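Tat-secreted protein Rv2525c (PDB 4PMQ) may act as a peptidoglycan hydrolase with glycosidase activity and shows esterase activity toward p-nitrophenyl esters in vitro. Local coordinates at residues Asn58-Tyr66 and Leu198-Ala206. Numbering follows the deposited sequence.
Sequences NGLKIVSCY and LKPQFGQWA
The chain's own C-terminal carboxylate is held by a strand side chain: Lys61 NZ donates to Ala206 O at 2.8 Å, in the carbonyl plane on a lone pair, with a looser salt bridge to OXT. A bend at chi2 carries the lysine alongside Gln204 toward the terminus, and one water joins its ammonium to Gln204 NE2 and Ala206 OXT. Farther along strand 61-66 of the TIM-barrel-like domain, Trp205 N bonds to Ile62 O at 2.8 Å. The indole lies across Ile62, whose CG2, anti to the backbone N, sits over the five-membered ring in a CH-pi contact, 3.8 Å from its centroid. In the indole plane, NE1 reaches Ser64 OG (2.9 Å), a hydroxyl also bonded to His94. Val63 CG2 packs at the edge of the Phe202 ring, 3.7 Å from CE1. Above that ring's centre stands Gln204 OE1, which accepts from Phe202 N (2.9 Å), while NE2 bonds to Pro200 O; together these fix the amide's rotation. One water accepts from both Ile62 N and Ala206 N; another accepts from Ser64 N and donates to Gly203 O. The tail thus meets Ile62 O directly and Ile62 N and Ser64 N through water, and Lys61 probably stabilises its terminal charge.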
loop_
_atom_site.group_PDB
_atom_site.type_symbol
_atom_site.label_atom_id
_atom_site.label_comp_id
_atom_site.label_asym_id
_atom_site.label_seq_id
_atom_site.Cartn_x
_atom_site.Cartn_y
_atom_site.Cartn_z
ATOM N N ASN A 58 -6.843 -11.707 16.129
ATOM C CA ASN A 58 -7.641 -10.717 16.837
ATOM C C ASN A 58 -8.794 -10.200 15.972
ATOM O O ASN A 58 -9.391 -9.166 16.306
ATOM C CB ASN A 58 -6.743 -9.561 17.300
ATOM C CG ASN A 58 -5.950 -9.924 18.526
ATOM O OD1 ASN A 58 -6.349 -9.613 19.650
ATOM N ND2 ASN A 58 -4.854 -10.663 18.342
ATOM N N GLY A 59 -9.090 -10.926 14.877
ATOM C CA GLY A 59 -10.182 -10.618 13.955
ATOM C C GLY A 59 -9.923 -9.372 13.129
ATOM O O GLY A 59 -10.874 -8.739 12.653
ATOM N N LEU A 60 -8.641 -8.993 12.979
ATOM C CA LEU A 60 -8.309 -7.778 12.224
ATOM C C LEU A 60 -8.050 -8.084 10.745
ATOM O O LEU A 60 -7.585 -9.186 10.411
ATOM C CB LEU A 60 -7.101 -7.038 12.832
ATOM C CG LEU A 60 -7.300 -6.466 14.228
ATOM C CD1 LEU A 60 -5.984 -5.925 14.773
ATOM C CD2 LEU A 60 -8.343 -5.318 14.222
ATOM N N LYS A 61 -8.346 -7.095 9.865
ATOM C CA LYS A 61 -8.117 -7.202 8.431
ATOM C C LYS A 61 -6.673 -6.911 8.107
ATOM O O LYS A 61 -6.045 -6.071 8.767
ATOM C CB LYS A 61 -9.014 -6.220 7.632
ATOM C CG LYS A 61 -10.503 -6.473 7.788
ATOM C CD LYS A 61 -10.885 -7.813 7.197
ATOM C CE LYS A 61 -12.341 -8.146 7.359
ATOM N NZ LYS A 61 -12.631 -9.473 6.768
ATOM N N ILE A 62 -6.138 -7.559 7.071
ATOM C CA ILE A 62 -4.774 -7.255 6.632
ATOM C C ILE A 62 -4.827 -6.898 5.172
ATOM O O ILE A 62 -5.534 -7.566 4.406
ATOM C CB ILE A 62 -3.785 -8.446 6.865
ATOM C CG1 ILE A 62 -3.863 -8.962 8.323
ATOM C CG2 ILE A 62 -2.319 -8.060 6.475
ATOM C CD1 ILE A 62 -3.184 -10.329 8.595
ATOM N N VAL A 63 -4.025 -5.908 4.779
ATOM C CA VAL A 63 -3.885 -5.483 3.389
ATOM C C VAL A 63 -2.397 -5.307 3.126
ATOM O O VAL A 63 -1.707 -4.755 3.980
ATOM C CB VAL A 63 -4.669 -4.175 3.091
ATOM C CG1 VAL A 63 -4.427 -3.717 1.654
ATOM C CG2 VAL A 63 -6.172 -4.376 3.328
ATOM N N SER A 64 -1.926 -5.673 1.931
ATOM C CA SER A 64 -0.497 -5.538 1.626
ATOM C C SER A 64 -0.185 -4.318 0.757
ATOM O O SER A 64 -0.904 -4.040 -0.204
ATOM C CB SER A 64 0.012 -6.771 0.888
ATOM O OG SER A 64 -0.022 -7.935 1.693
ATOM N N CYS A 65 0.929 -3.628 1.068
ATOM C CA CYS A 65 1.383 -2.538 0.226
ATOM C C CYS A 65 2.883 -2.638 0.065
ATOM O O CYS A 65 3.562 -3.288 0.866
ATOM C CB CYS A 65 0.972 -1.181 0.783
ATOM S SG CYS A 65 1.772 -0.764 2.347
ATOM N N TYR A 66 3.387 -2.034 -0.975
ATOM C CA TYR A 66 4.811 -2.119 -1.264
ATOM C C TYR A 66 5.405 -0.754 -1.436
ATOM O O TYR A 66 4.940 -0.010 -2.293
ATOM C CB TYR A 66 5.035 -2.928 -2.563
ATOM C CG TYR A 66 6.496 -3.181 -2.853
ATOM C CD1 TYR A 66 7.291 -2.204 -3.463
ATOM C CD2 TYR A 66 7.095 -4.389 -2.502
ATOM C CE1 TYR A 66 8.653 -2.410 -3.682
ATOM C CE2 TYR A 66 8.464 -4.605 -2.704
ATOM C CZ TYR A 66 9.235 -3.610 -3.290
ATOM O OH TYR A 66 10.565 -3.824 -3.536
ATOM N N LEU A 198 -13.519 2.328 1.662
ATOM C CA LEU A 198 -14.603 2.884 0.857
ATOM C C LEU A 198 -15.452 1.863 0.136
ATOM O O LEU A 198 -16.581 2.177 -0.271
ATOM C CB LEU A 198 -13.998 3.800 -0.203
ATOM C CG LEU A 198 -13.160 4.968 0.368
ATOM C CD1 LEU A 198 -12.305 5.564 -0.711
ATOM C CD2 LEU A 198 -14.052 6.000 1.074
ATOM N N LYS A 199 -14.873 0.689 -0.126
ATOM C CA LYS A 199 -15.572 -0.373 -0.850
ATOM C C LYS A 199 -15.450 -1.684 -0.060
ATOM O O LYS A 199 -14.419 -1.915 0.599
ATOM C CB LYS A 199 -15.012 -0.518 -2.272
ATOM C CG LYS A 199 -15.199 0.749 -3.122
ATOM C CD LYS A 199 -14.719 0.597 -4.560
ATOM C CE LYS A 199 -14.785 1.919 -5.334
ATOM N NZ LYS A 199 -16.148 2.489 -5.433
ATOM N N PRO A 200 -16.483 -2.546 -0.119
ATOM C CA PRO A 200 -16.450 -3.774 0.710
ATOM C C PRO A 200 -15.345 -4.762 0.341
ATOM O O PRO A 200 -14.848 -5.450 1.232
ATOM C CB PRO A 200 -17.841 -4.388 0.537
ATOM C CG PRO A 200 -18.448 -3.719 -0.694
ATOM C CD PRO A 200 -17.793 -2.353 -0.789
ATOM N N GLN A 201 -14.965 -4.827 -0.951
ATOM C CA GLN A 201 -13.843 -5.657 -1.416
ATOM C C GLN A 201 -12.664 -4.704 -1.650
ATOM O O GLN A 201 -12.631 -4.014 -2.675
ATOM C CB GLN A 201 -14.192 -6.458 -2.675
ATOM C CG GLN A 201 -15.143 -7.633 -2.377
ATOM C CD GLN A 201 -14.456 -8.671 -1.508
ATOM O OE1 GLN A 201 -13.308 -9.052 -1.754
ATOM N NE2 GLN A 201 -15.148 -9.151 -0.497
ATOM N N PHE A 202 -11.755 -4.593 -0.677
ATOM C CA PHE A 202 -10.706 -3.564 -0.723
ATOM C C PHE A 202 -9.298 -4.144 -0.727
ATOM O O PHE A 202 -8.354 -3.383 -0.574
ATOM C CB PHE A 202 -10.874 -2.589 0.464
ATOM C CG PHE A 202 -10.931 -3.250 1.824
ATOM C CD1 PHE A 202 -9.766 -3.492 2.553
ATOM C CD2 PHE A 202 -12.153 -3.609 2.393
ATOM C CE1 PHE A 202 -9.826 -4.086 3.829
ATOM C CE2 PHE A 202 -12.211 -4.171 3.674
ATOM C CZ PHE A 202 -11.049 -4.420 4.379
ATOM N N GLY A 203 -9.168 -5.470 -0.873
ATOM C CA GLY A 203 -7.849 -6.081 -0.940
ATOM C C GLY A 203 -7.447 -6.831 0.313
ATOM O O GLY A 203 -6.290 -7.244 0.444
ATOM N N GLN A 204 -8.409 -7.026 1.239
ATOM C CA GLN A 204 -8.177 -7.761 2.472
ATOM C C GLN A 204 -7.709 -9.172 2.184
ATOM O O GLN A 204 -8.173 -9.808 1.233
ATOM C CB GLN A 204 -9.444 -7.816 3.345
ATOM C CG GLN A 204 -10.682 -8.528 2.716
ATOM C CD GLN A 204 -11.605 -7.521 2.063
ATOM O OE1 GLN A 204 -11.170 -6.689 1.258
ATOM N NE2 GLN A 204 -12.909 -7.605 2.349
ATOM N N TRP A 205 -6.770 -9.663 2.989
ATOM C CA TRP A 205 -6.340 -11.047 2.818
ATOM C C TRP A 205 -7.515 -12.015 3.012
ATOM O O TRP A 205 -7.620 -12.996 2.268
ATOM C CB TRP A 205 -5.243 -11.382 3.849
ATOM C CG TRP A 205 -3.913 -10.749 3.590
ATOM C CD1 TRP A 205 -3.634 -9.676 2.782
ATOM C CD2 TRP A 205 -2.670 -11.107 4.225
ATOM N NE1 TRP A 205 -2.287 -9.374 2.845
ATOM C CE2 TRP A 205 -1.675 -10.237 3.723
ATOM C CE3 TRP A 205 -2.302 -12.102 5.151
ATOM C CZ2 TRP A 205 -0.337 -10.316 4.134
ATOM C CZ3 TRP A 205 -0.972 -12.214 5.523
ATOM C CH2 TRP A 205 -0.011 -11.304 5.050
ATOM N N ALA A 206 -8.347 -11.759 4.036
ATOM C CA ALA A 206 -9.524 -12.576 4.388
ATOM C C ALA A 206 -10.671 -11.692 4.877
ATOM O O ALA A 206 -10.401 -10.607 5.446
ATOM C CB ALA A 206 -9.165 -13.598 5.457
ATOM O OXT ALA A 206 -11.842 -12.093 4.683
HETATM O O HOH W 1 -13.811 -9.797 4.064
HETATM O O HOH W 2 -7.815 -9.909 6.184
HETATM O O HOH W 3 -3.630 -7.333 0.353
#